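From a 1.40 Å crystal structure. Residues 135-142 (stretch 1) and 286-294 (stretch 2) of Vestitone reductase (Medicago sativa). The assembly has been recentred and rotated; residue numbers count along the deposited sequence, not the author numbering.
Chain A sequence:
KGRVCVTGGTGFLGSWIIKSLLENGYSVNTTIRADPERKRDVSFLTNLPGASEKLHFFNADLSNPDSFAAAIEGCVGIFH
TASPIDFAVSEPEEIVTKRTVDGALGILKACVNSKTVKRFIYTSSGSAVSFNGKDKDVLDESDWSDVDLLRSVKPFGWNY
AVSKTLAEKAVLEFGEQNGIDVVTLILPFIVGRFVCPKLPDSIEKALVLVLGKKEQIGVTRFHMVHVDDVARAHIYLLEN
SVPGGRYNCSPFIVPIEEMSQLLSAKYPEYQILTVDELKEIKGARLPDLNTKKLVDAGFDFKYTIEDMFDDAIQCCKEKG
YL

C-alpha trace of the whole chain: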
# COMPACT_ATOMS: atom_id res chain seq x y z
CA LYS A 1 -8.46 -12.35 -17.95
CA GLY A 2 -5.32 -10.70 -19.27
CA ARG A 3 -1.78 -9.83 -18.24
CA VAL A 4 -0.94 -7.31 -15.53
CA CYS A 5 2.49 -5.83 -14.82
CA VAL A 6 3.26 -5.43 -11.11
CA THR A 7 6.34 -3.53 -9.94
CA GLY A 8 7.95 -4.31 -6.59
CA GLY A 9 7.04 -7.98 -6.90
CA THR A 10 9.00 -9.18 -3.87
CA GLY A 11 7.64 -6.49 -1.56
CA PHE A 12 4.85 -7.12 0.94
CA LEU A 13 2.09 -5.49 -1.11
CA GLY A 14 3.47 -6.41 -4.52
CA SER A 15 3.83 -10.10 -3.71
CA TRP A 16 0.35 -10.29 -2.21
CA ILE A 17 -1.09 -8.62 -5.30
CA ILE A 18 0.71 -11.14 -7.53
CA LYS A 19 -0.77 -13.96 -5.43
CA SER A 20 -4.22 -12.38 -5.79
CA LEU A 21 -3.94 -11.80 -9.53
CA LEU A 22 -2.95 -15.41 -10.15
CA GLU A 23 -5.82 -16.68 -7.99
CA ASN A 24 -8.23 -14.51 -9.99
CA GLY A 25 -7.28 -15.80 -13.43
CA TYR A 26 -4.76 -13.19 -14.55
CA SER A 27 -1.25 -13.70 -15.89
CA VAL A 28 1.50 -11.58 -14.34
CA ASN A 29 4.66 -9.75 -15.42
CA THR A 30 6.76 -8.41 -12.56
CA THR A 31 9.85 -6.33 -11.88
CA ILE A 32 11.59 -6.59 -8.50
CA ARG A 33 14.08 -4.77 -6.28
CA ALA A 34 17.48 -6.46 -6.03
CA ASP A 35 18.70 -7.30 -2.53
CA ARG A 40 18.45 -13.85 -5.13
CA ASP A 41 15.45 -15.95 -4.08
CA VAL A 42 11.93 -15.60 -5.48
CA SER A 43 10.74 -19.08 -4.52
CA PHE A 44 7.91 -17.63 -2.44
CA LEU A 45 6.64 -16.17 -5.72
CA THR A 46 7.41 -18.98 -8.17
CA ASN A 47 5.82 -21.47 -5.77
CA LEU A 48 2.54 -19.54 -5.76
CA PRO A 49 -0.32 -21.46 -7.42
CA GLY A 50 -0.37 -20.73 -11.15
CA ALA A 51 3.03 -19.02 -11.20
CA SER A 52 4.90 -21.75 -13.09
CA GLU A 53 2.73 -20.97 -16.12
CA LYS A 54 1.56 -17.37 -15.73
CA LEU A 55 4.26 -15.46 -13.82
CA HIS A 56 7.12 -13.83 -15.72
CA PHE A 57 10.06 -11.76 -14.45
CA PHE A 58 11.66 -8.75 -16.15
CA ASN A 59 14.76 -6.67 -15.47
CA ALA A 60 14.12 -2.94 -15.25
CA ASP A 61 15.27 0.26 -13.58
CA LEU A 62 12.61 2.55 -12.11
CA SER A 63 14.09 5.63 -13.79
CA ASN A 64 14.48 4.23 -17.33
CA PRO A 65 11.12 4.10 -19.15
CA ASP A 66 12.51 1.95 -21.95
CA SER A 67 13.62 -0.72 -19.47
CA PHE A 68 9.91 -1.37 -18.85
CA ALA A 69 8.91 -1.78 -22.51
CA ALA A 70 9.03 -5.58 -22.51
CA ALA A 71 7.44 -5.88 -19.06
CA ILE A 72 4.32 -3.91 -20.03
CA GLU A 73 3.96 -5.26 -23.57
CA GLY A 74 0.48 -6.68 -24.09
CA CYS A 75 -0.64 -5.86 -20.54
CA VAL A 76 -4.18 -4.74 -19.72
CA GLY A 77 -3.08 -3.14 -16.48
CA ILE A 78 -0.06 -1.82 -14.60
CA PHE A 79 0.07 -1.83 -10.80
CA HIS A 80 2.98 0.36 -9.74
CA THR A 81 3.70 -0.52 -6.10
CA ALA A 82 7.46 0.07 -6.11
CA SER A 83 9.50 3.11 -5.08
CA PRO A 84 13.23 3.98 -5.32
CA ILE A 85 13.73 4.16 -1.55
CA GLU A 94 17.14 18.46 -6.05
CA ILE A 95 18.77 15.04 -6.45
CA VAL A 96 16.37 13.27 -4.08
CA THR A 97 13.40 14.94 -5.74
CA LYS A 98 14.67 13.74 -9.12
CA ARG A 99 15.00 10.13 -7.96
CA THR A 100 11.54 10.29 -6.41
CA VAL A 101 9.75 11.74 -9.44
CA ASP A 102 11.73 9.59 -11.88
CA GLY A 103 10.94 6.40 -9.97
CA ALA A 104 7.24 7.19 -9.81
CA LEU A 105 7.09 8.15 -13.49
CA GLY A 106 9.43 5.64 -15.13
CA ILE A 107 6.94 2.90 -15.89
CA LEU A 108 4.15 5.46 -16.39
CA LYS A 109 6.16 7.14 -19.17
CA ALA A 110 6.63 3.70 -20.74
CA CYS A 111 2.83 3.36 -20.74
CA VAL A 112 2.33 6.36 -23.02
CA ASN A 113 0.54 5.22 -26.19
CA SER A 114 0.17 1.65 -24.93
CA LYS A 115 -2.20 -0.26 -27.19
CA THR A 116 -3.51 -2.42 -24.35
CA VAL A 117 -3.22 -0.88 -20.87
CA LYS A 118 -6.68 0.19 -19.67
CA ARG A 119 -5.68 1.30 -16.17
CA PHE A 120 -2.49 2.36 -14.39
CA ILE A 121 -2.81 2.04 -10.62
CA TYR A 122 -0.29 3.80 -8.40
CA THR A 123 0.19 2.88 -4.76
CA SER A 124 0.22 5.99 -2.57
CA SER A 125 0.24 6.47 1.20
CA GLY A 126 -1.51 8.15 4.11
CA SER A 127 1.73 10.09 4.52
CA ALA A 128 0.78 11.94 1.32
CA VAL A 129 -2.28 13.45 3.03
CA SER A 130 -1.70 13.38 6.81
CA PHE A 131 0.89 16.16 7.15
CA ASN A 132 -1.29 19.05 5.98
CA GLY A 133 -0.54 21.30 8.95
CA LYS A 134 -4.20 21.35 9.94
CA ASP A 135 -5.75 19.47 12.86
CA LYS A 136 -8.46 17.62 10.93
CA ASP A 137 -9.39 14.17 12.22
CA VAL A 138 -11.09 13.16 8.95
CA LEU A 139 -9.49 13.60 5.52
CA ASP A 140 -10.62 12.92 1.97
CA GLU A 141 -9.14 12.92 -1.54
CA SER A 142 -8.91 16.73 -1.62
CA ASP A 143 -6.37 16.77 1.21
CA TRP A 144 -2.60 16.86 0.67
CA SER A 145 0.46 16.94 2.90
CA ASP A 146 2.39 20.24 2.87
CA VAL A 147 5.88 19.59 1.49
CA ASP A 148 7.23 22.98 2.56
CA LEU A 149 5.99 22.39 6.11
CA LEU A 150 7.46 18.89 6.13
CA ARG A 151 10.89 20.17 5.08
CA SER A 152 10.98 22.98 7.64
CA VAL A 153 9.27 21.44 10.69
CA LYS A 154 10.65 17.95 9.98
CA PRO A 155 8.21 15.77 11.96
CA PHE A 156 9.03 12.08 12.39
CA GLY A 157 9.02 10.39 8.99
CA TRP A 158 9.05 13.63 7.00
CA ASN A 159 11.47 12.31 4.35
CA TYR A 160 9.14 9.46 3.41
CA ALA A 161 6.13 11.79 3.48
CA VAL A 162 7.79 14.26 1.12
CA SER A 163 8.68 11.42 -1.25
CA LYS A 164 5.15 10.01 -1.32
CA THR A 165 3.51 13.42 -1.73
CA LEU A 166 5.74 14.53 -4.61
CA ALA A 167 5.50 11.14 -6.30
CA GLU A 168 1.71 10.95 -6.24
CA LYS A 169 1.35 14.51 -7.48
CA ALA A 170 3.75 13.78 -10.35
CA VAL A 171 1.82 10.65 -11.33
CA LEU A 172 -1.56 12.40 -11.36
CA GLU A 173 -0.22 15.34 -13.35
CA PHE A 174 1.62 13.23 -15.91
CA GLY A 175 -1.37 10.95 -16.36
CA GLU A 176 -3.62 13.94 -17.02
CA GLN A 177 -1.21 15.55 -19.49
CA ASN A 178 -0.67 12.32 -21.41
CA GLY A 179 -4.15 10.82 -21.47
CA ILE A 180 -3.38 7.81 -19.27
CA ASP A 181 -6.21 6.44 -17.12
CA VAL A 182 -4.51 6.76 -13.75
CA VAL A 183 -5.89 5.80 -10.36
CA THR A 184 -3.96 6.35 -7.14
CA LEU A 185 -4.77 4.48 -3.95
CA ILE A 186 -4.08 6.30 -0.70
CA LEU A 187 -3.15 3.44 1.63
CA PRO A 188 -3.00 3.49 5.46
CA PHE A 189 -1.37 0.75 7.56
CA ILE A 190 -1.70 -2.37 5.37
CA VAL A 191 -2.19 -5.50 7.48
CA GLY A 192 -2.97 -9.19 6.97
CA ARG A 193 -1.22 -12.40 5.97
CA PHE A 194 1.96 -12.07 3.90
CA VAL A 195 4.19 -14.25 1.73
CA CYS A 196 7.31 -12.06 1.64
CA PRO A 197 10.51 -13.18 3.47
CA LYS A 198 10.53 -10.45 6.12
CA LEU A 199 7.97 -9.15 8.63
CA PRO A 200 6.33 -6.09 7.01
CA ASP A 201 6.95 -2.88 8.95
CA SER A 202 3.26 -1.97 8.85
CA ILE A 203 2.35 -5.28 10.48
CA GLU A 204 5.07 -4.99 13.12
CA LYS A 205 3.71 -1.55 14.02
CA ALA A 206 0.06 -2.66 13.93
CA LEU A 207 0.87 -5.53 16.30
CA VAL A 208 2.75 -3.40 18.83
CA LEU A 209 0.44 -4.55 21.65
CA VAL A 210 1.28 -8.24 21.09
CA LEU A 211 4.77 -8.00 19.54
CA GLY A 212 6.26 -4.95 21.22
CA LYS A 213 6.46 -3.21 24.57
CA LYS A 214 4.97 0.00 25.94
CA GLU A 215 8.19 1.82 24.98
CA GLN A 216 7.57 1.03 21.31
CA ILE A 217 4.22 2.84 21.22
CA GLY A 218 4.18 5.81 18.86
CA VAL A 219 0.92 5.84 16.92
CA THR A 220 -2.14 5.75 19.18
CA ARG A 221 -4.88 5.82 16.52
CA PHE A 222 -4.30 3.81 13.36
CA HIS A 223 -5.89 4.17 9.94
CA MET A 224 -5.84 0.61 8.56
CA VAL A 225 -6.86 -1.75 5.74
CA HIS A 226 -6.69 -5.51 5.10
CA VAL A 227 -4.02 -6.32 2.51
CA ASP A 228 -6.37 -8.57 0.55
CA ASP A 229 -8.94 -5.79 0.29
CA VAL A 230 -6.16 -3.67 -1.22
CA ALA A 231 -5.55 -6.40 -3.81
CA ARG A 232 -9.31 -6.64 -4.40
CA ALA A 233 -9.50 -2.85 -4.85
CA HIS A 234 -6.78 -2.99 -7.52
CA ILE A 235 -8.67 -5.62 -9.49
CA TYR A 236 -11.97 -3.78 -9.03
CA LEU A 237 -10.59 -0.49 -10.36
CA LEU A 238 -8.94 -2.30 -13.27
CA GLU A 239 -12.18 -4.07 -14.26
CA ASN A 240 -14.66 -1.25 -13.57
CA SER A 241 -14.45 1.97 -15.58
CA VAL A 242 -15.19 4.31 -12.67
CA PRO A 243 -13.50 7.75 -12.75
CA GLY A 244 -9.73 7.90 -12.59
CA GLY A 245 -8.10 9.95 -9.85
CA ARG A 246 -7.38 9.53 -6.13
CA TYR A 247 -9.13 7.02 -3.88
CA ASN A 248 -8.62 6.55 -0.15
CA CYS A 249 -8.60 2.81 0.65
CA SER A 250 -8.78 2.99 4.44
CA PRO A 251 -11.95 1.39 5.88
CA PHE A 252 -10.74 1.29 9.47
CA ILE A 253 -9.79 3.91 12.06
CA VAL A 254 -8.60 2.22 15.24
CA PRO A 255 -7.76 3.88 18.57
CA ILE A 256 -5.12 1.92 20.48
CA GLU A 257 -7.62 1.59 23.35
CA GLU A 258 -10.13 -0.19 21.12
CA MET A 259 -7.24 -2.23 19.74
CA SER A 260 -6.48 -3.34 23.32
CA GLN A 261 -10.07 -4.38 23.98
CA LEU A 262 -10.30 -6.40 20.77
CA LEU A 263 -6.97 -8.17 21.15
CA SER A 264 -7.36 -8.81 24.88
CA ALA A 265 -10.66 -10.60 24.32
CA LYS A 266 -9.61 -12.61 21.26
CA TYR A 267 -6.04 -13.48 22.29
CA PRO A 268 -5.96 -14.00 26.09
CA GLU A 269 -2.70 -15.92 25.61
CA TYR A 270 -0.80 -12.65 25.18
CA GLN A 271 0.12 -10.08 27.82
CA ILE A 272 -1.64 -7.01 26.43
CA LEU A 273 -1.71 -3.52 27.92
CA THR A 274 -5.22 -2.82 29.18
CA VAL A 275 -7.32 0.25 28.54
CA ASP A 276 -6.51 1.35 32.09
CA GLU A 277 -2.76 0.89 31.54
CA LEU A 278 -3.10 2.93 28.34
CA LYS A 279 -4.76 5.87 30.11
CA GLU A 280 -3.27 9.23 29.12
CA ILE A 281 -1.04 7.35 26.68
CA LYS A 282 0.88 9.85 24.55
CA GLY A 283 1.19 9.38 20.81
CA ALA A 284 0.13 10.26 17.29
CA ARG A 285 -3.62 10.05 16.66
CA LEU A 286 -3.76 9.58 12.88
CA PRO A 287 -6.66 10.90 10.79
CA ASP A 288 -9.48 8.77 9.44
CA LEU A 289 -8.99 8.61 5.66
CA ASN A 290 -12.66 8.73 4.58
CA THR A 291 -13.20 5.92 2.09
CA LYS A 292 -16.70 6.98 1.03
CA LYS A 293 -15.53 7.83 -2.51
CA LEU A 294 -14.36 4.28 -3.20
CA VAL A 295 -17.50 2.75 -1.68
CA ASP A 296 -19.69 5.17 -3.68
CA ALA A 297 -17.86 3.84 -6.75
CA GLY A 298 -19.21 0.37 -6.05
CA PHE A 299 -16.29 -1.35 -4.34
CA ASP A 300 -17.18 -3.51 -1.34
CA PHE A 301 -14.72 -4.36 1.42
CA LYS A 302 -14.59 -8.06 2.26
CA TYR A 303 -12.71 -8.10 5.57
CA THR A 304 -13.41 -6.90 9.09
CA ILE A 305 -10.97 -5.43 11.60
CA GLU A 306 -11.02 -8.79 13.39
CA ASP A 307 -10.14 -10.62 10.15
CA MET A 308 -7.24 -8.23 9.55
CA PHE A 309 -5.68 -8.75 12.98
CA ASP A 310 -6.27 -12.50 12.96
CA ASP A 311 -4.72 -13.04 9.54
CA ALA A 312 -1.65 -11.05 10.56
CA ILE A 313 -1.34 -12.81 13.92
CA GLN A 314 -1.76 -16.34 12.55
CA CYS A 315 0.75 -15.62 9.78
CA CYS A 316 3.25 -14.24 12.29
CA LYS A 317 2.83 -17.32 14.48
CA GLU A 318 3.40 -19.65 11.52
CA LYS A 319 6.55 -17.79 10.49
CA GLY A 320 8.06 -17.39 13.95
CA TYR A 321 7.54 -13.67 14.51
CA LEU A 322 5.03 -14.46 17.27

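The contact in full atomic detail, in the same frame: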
# COMPACT_ATOMS: atom_id res chain seq x y z
N ASP A 135 -5.37 20.49 11.89
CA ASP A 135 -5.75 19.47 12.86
C ASP A 135 -7.10 18.83 12.54
O ASP A 135 -8.01 18.83 13.37
CB ASP A 135 -5.80 20.08 14.27
CG ASP A 135 -4.49 20.72 14.67
OD1 ASP A 135 -3.46 20.02 14.68
OD2 ASP A 135 -4.49 21.93 14.98
N LYS A 136 -7.22 18.27 11.34
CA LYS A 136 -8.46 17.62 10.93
C LYS A 136 -8.38 16.12 11.20
O LYS A 136 -7.42 15.46 10.78
CB LYS A 136 -8.73 17.87 9.44
CG LYS A 136 -8.87 19.34 9.07
CD LYS A 136 -9.60 19.53 7.75
CE LYS A 136 -8.87 18.88 6.59
NZ LYS A 136 -9.61 19.10 5.31
N ASP A 137 -9.38 15.59 11.89
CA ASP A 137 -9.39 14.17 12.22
C ASP A 137 -9.95 13.29 11.10
O ASP A 137 -9.87 12.07 11.18
CB ASP A 137 -10.17 13.92 13.51
CG ASP A 137 -11.63 14.29 13.40
OD1 ASP A 137 -12.39 14.03 14.35
OD2 ASP A 137 -12.02 14.85 12.35
N VAL A 138 -10.54 13.91 10.08
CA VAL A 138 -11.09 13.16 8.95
C VAL A 138 -10.63 13.84 7.67
O VAL A 138 -10.84 15.04 7.48
CB VAL A 138 -12.63 13.12 8.96
CG1 VAL A 138 -13.14 12.29 7.79
CG2 VAL A 138 -13.14 12.54 10.27
N LEU A 139 -10.00 13.07 6.79
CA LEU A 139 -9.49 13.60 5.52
C LEU A 139 -10.11 12.89 4.33
O LEU A 139 -10.60 11.76 4.46
CB LEU A 139 -7.97 13.42 5.45
CG LEU A 139 -7.13 14.05 6.57
CD1 LEU A 139 -5.66 13.70 6.36
CD2 LEU A 139 -7.33 15.55 6.58
N ASP A 140 -10.12 13.55 3.18
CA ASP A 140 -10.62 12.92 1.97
C ASP A 140 -9.63 13.15 0.83
O ASP A 140 -8.51 13.62 1.05
CB ASP A 140 -12.04 13.40 1.60
CG ASP A 140 -12.11 14.87 1.24
OD1 ASP A 140 -11.07 15.47 0.91
OD2 ASP A 140 -13.23 15.42 1.28
N GLU A 141 -10.03 12.80 -0.39
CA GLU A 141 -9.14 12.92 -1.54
C GLU A 141 -8.72 14.33 -1.95
O GLU A 141 -7.90 14.49 -2.86
CB GLU A 141 -9.76 12.17 -2.73
CG GLU A 141 -9.85 10.65 -2.55
CD GLU A 141 -11.01 10.18 -1.67
OE1 GLU A 141 -11.85 11.01 -1.26
OE2 GLU A 141 -11.09 8.96 -1.41
N SER A 142 -9.28 15.35 -1.30
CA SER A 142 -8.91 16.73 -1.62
C SER A 142 -7.76 17.20 -0.74
O SER A 142 -7.17 18.25 -0.98
CB SER A 142 -10.11 17.67 -1.43
OG SER A 142 -10.42 17.83 -0.06
N LEU A 286 -3.63 9.38 14.32
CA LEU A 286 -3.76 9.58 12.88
C LEU A 286 -5.18 9.85 12.44
O LEU A 286 -6.14 9.41 13.07
CB LEU A 286 -3.20 8.37 12.14
CG LEU A 286 -1.73 8.07 12.44
CD1 LEU A 286 -1.32 6.78 11.76
CD2 LEU A 286 -0.87 9.24 11.98
N PRO A 287 -5.34 10.58 11.32
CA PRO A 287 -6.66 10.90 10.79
C PRO A 287 -7.35 9.74 10.10
O PRO A 287 -6.70 8.82 9.60
CB PRO A 287 -6.37 12.04 9.82
CG PRO A 287 -5.03 11.66 9.28
CD PRO A 287 -4.28 11.22 10.52
N ASP A 288 -8.67 9.78 10.11
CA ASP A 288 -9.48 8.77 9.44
C ASP A 288 -9.47 9.20 7.96
O ASP A 288 -9.80 10.34 7.64
CB ASP A 288 -10.91 8.81 10.01
CG ASP A 288 -11.85 7.82 9.34
OD1 ASP A 288 -11.39 6.90 8.64
OD2 ASP A 288 -13.08 7.95 9.54
N LEU A 289 -9.03 8.30 7.08
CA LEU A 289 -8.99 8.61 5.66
C LEU A 289 -10.32 8.11 5.08
O LEU A 289 -10.45 6.94 4.71
CB LEU A 289 -7.79 7.93 4.99
CG LEU A 289 -6.45 8.13 5.71
CD1 LEU A 289 -5.33 7.46 4.93
CD2 LEU A 289 -6.15 9.62 5.88
N ASN A 290 -11.30 9.01 5.05
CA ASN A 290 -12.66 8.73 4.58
C ASN A 290 -12.64 7.98 3.26
O ASN A 290 -12.15 8.48 2.25
CB ASN A 290 -13.41 10.05 4.44
CG ASN A 290 -14.92 9.87 4.35
OD1 ASN A 290 -15.67 10.84 4.47
ND2 ASN A 290 -15.36 8.64 4.15
N THR A 291 -13.20 6.77 3.27
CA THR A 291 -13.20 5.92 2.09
C THR A 291 -14.57 5.86 1.39
O THR A 291 -14.86 4.95 0.61
CB THR A 291 -12.65 4.53 2.53
OG1 THR A 291 -11.30 4.73 2.97
CG2 THR A 291 -12.65 3.52 1.40
N LYS A 292 -15.38 6.88 1.64
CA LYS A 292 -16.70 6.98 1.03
C LYS A 292 -16.63 7.04 -0.50
O LYS A 292 -17.46 6.44 -1.18
CB LYS A 292 -17.42 8.22 1.57
CG LYS A 292 -18.77 8.50 0.93
CD LYS A 292 -19.47 9.66 1.63
CE LYS A 292 -20.79 10.01 0.96
NZ LYS A 292 -20.60 10.51 -0.43
N LYS A 293 -15.64 7.73 -1.06
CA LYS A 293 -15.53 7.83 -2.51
C LYS A 293 -15.41 6.46 -3.18
O LYS A 293 -16.09 6.18 -4.17
CB LYS A 293 -14.34 8.71 -2.90
CG LYS A 293 -14.25 9.01 -4.39
CD LYS A 293 -12.99 9.81 -4.70
CE LYS A 293 -12.86 10.10 -6.19
NZ LYS A 293 -11.63 10.89 -6.50
N LEU A 294 -14.55 5.61 -2.63
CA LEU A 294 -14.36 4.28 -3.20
C LEU A 294 -15.61 3.42 -3.04
O LEU A 294 -15.96 2.66 -3.95
CB LEU A 294 -13.15 3.60 -2.53
CG LEU A 294 -12.78 2.19 -3.00
CD1 LEU A 294 -12.56 2.18 -4.51
CD2 LEU A 294 -11.53 1.73 -2.28
O HOH W 1 -12.34 6.54 -0.99
O HOH W 2 -13.75 9.64 0.33

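How do residues at least 148 positions apart in sequence come to touch? They pair as short parallel strands, Val 138 beside Asp 288 and Leu 139 beside Leu 289, with CA atoms 4.7 and 5.0 Å apart. Three backbone hydrogen bonds fasten them: Asp 288 N to Asp 137 O (2.8 Å), Leu 139 N to Asp 288 O (2.9 Å) and Asn 290 N to Leu 139 O (2.9 Å). The first two are nearly straight, at 169° and 170°; the third bends to 136° where the pairing ends. Asp 288 O also receives a CA-H...O contact from Val 138 CA at 3.4 Å.

What lies on the buried face? Leu 139 and Leu 289 share it, both in the m, t rotamer. Leu 139 CD1 reaches Pro 287 CG at 3.6 Å and Leu 289 CD2 at 4.1 Å, so one methyl group touches both apolar partners. Pro 287 suits its place just before the strand: it has no amide hydrogen to satisfy, and its ring offers a compact apolar surface.

What occupies the other face? Val 138 and Asp 288 point there, where the surroundings are more open and a carboxylate can remain solvated. Val 138 CG1 also packs against Asn 290 CB at 4.0 Å.

How is the contact extended beyond the strands? The CA-to-CB bond of Glu 141 points toward the other stretch, and two waters link its carboxylate to that stretch. Water 1 donates to Glu 141 OE2 (2.8 Å) and accepts from Leu 294 N (2.9 Å). Water 2 donates to Glu 141 OE1 and Asn 290 O, both at 2.8 Å, and accepts from Lys 293 N at 3.0 Å. The carboxylate thus serves early helix amides through water, while its OE2 lies 3.6 Å from Lys 293 CB.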